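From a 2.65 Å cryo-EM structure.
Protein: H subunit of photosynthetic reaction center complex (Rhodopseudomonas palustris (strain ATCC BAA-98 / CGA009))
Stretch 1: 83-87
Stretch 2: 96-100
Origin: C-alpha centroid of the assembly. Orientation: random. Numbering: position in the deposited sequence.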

ATOM      1  N   VAL D  83     -21.488  16.198 -31.187  1.00 45.81           N
ATOM      2  CA  VAL D  83     -21.358  14.964 -31.939  1.00 45.81           C
ATOM      3  C   VAL D  83     -22.745  14.525 -32.396  1.00 45.81           C
ATOM      4  O   VAL D  83     -23.739  15.208 -32.167  1.00 45.81           O
ATOM      5  CB  VAL D  83     -20.665  13.855 -31.125  1.00 45.81           C
ATOM      6  CG1 VAL D  83     -19.232  14.230 -30.839  1.00 45.81           C
ATOM      7  CG2 VAL D  83     -21.402  13.627 -29.832  1.00 45.81           C
ATOM      8  N   ALA D  84     -22.797  13.365 -33.049  1.00 45.13           N
ATOM      9  CA  ALA D  84     -24.029  12.868 -33.660  1.00 45.13           C
ATOM     10  C   ALA D  84     -24.812  12.062 -32.630  1.00 45.13           C
ATOM     11  O   ALA D  84     -24.845  10.831 -32.646  1.00 45.13           O
ATOM     12  CB  ALA D  84     -23.711  12.038 -34.894  1.00 45.13           C
ATOM     13  N   LEU D  85     -25.469  12.781 -31.726  1.00 43.74           N
ATOM     14  CA  LEU D  85     -26.207  12.162 -30.638  1.00 43.74           C
ATOM     15  C   LEU D  85     -27.474  12.954 -30.372  1.00 43.74           C
ATOM     16  O   LEU D  85     -27.507  14.172 -30.544  1.00 43.74           O
ATOM     17  CB  LEU D  85     -25.366  12.091 -29.363  1.00 43.74           C
ATOM     18  CG  LEU D  85     -24.367  10.947 -29.254  1.00 43.74           C
ATOM     19  CD1 LEU D  85     -23.449  11.190 -28.094  1.00 43.74           C
ATOM     20  CD2 LEU D  85     -25.095   9.643 -29.077  1.00 43.74           C
ATOM     21  N   THR D  86     -28.518  12.251 -29.946  1.00 41.45           N
ATOM     22  CA  THR D  86     -29.740  12.937 -29.571  1.00 41.45           C
ATOM     23  C   THR D  86     -30.276  12.376 -28.262  1.00 41.45           C
ATOM     24  O   THR D  86     -30.234  11.166 -28.041  1.00 41.45           O
ATOM     25  CB  THR D  86     -30.805  12.826 -30.670  1.00 41.45           C
ATOM     26  OG1 THR D  86     -31.956  13.588 -30.291  1.00 41.45           O
ATOM     27  CG2 THR D  86     -31.209  11.384 -30.913  1.00 41.45           C
ATOM     28  N   PRO D  87     -30.761  13.230 -27.368  1.00 39.33           N
ATOM     29  CA  PRO D  87     -31.211  12.741 -26.061  1.00 39.33           C
ATOM     30  C   PRO D  87     -32.390  11.792 -26.193  1.00 39.33           C
ATOM     31  O   PRO D  87     -33.370  12.080 -26.880  1.00 39.33           O
ATOM     32  CB  PRO D  87     -31.591  14.023 -25.314  1.00 39.33           C
ATOM     33  CG  PRO D  87     -31.718  15.059 -26.352  1.00 39.33           C
ATOM     34  CD  PRO D  87     -30.795  14.695 -27.450  1.00 39.33           C
ATOM     35  N   PHE D  96     -28.070   9.270 -24.335  1.00 37.75           N
ATOM     36  CA  PHE D  96     -28.173   9.724 -25.707  1.00 37.75           C
ATOM     37  C   PHE D  96     -28.195   8.533 -26.646  1.00 37.75           C
ATOM     38  O   PHE D  96     -27.716   7.448 -26.315  1.00 37.75           O
ATOM     39  CB  PHE D  96     -27.020  10.649 -26.071  1.00 37.75           C
ATOM     40  CG  PHE D  96     -27.023  11.927 -25.310  1.00 37.75           C
ATOM     41  CD1 PHE D  96     -26.382  12.022 -24.096  1.00 37.75           C
ATOM     42  CD2 PHE D  96     -27.669  13.034 -25.806  1.00 37.75           C
ATOM     43  CE1 PHE D  96     -26.383  13.196 -23.391  1.00 37.75           C
ATOM     44  CE2 PHE D  96     -27.674  14.211 -25.104  1.00 37.75           C
ATOM     45  CZ  PHE D  96     -27.030  14.291 -23.895  1.00 37.75           C
ATOM     46  N   VAL D  97     -28.776   8.747 -27.820  1.00 42.22           N
ATOM     47  CA  VAL D  97     -28.916   7.727 -28.844  1.00 42.22           C
ATOM     48  C   VAL D  97     -28.138   8.204 -30.061  1.00 42.22           C
ATOM     49  O   VAL D  97     -28.269   9.367 -30.446  1.00 42.22           O
ATOM     50  CB  VAL D  97     -30.387   7.474 -29.216  1.00 42.22           C
ATOM     51  CG1 VAL D  97     -30.481   6.446 -30.309  1.00 42.22           C
ATOM     52  CG2 VAL D  97     -31.161   7.032 -28.000  1.00 42.22           C
ATOM     53  N   PRO D  98     -27.302   7.364 -30.669  1.00 44.31           N
ATOM     54  CA  PRO D  98     -26.572   7.778 -31.874  1.00 44.31           C
ATOM     55  C   PRO D  98     -27.525   7.947 -33.046  1.00 44.31           C
ATOM     56  O   PRO D  98     -28.251   7.022 -33.411  1.00 44.31           O
ATOM     57  CB  PRO D  98     -25.585   6.631 -32.103  1.00 44.31           C
ATOM     58  CG  PRO D  98     -26.169   5.481 -31.388  1.00 44.31           C
ATOM     59  CD  PRO D  98     -26.890   6.032 -30.208  1.00 44.31           C
ATOM     60  N   THR D  99     -27.523   9.144 -33.629  1.00 50.37           N
ATOM     61  CA  THR D  99     -28.412   9.417 -34.750  1.00 50.37           C
ATOM     62  C   THR D  99     -27.974   8.668 -35.998  1.00 50.37           C
ATOM     63  O   THR D  99     -28.814   8.164 -36.750  1.00 50.37           O
ATOM     64  CB  THR D  99     -28.463  10.916 -35.027  1.00 50.37           C
ATOM     65  OG1 THR D  99     -27.205  11.336 -35.562  1.00 50.37           O
ATOM     66  CG2 THR D  99     -28.740  11.682 -33.755  1.00 50.37           C
ATOM     67  N   GLY D 100     -26.669   8.581 -36.235  1.00 51.65           N
ATOM     68  CA  GLY D 100     -26.165   7.923 -37.422  1.00 51.65           C
ATOM     69  C   GLY D 100     -25.499   6.591 -37.156  1.00 51.65           C
ATOM     70  O   GLY D 100     -26.025   5.762 -36.408  1.00 51.65           O
TER

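Residues 85-87 and 96-98 of the H subunit form two short antiparallel strands of one chain, their N-to-C directions 145° apart and their axes approaching to 4.4 Å. Together the two stretches bury 418 Å², counting both sides. The pairing places L85 across from P98, T86 across from V97 and P87 across from F96. Of these three pairs, only the central one is hydrogen-bonded, which suits the sequence: P87 and P98, whose ring nitrogens carry no hydrogen, both fall in non-hydrogen-bonded positions.

Stretch 1 begins outside the contact. The side chain of V83 stays clear of the other stretch, with V83 CG2 7.4 Å from F96 CB at its nearest, but the V83 carbonyl accepts a weak hydrogen bond from the backbone of L85 (L85 N to V83 O, 3.0 Å), a tight local turn just before the strand begins. A84 is the first residue to engage. Its carbonyl accepts a weak hydrogen bond from T99, with T99 N 3.3 Å from A84 O, and the same oxygen receives a CA-H...O contact from P98 (P98 CA to A84 O, 3.6 Å). The ladder is thus extended, more loosely, one residue beyond the strands. The small methyl of A84 also lies against the T99 hydroxyl, with A84 CB 3.6 Å from T99 OG1.

At L85 the backbone contributes a CA-H...O contact to the carbonyl of V97 (L85 CA to V97 O, 3.5 Å), and the side chain supplies apolar packing. L85 and P98 direct their side chains to the same face of the sheet. With chi1 in m and chi2 in t, the end of the leucine comes nearer the partner strand than its CB direction alone would suggest. L85 CD2 sits 3.7 Å from F96 CB and 4.2 Å from P98 CD, so one methyl group touches both residues that flank V97 in sequence.

T86 is the centre of the ladder. It donates to V97 through T86 N and V97 O at 2.9 Å and accepts in return through T86 O and V97 N at 2.8 Å; N-H...O angles of 160° and 162° make this a well-formed reciprocal pair. The T86 carbonyl also takes a CA-H...O contact from F96, where F96 CA lies 3.4 Å from T86 O. On the face opposite to that of L85 and P98, the side chains of T86 and V97 lie side by side, with T86 CG2 4.3 Å from V97 CB. T86 CG2 reaches T99 CG2 as well, at 3.8 Å, so the two threonines meet through their methyl groups.

P87 ends the stretch opposite F96, with their CA atoms 4.3 Å apart and their side chains diverging. The divergence does not separate them fully: P87 CD remains 3.9 Å from F96 CD2, an apolar contact between the two rings. The phenylalanine, with chi1 in m and chi2 at 89°, also presents its ring edge to the backbone at T86 C. F96 has the largest area covered by the opposing stretch of any residue here.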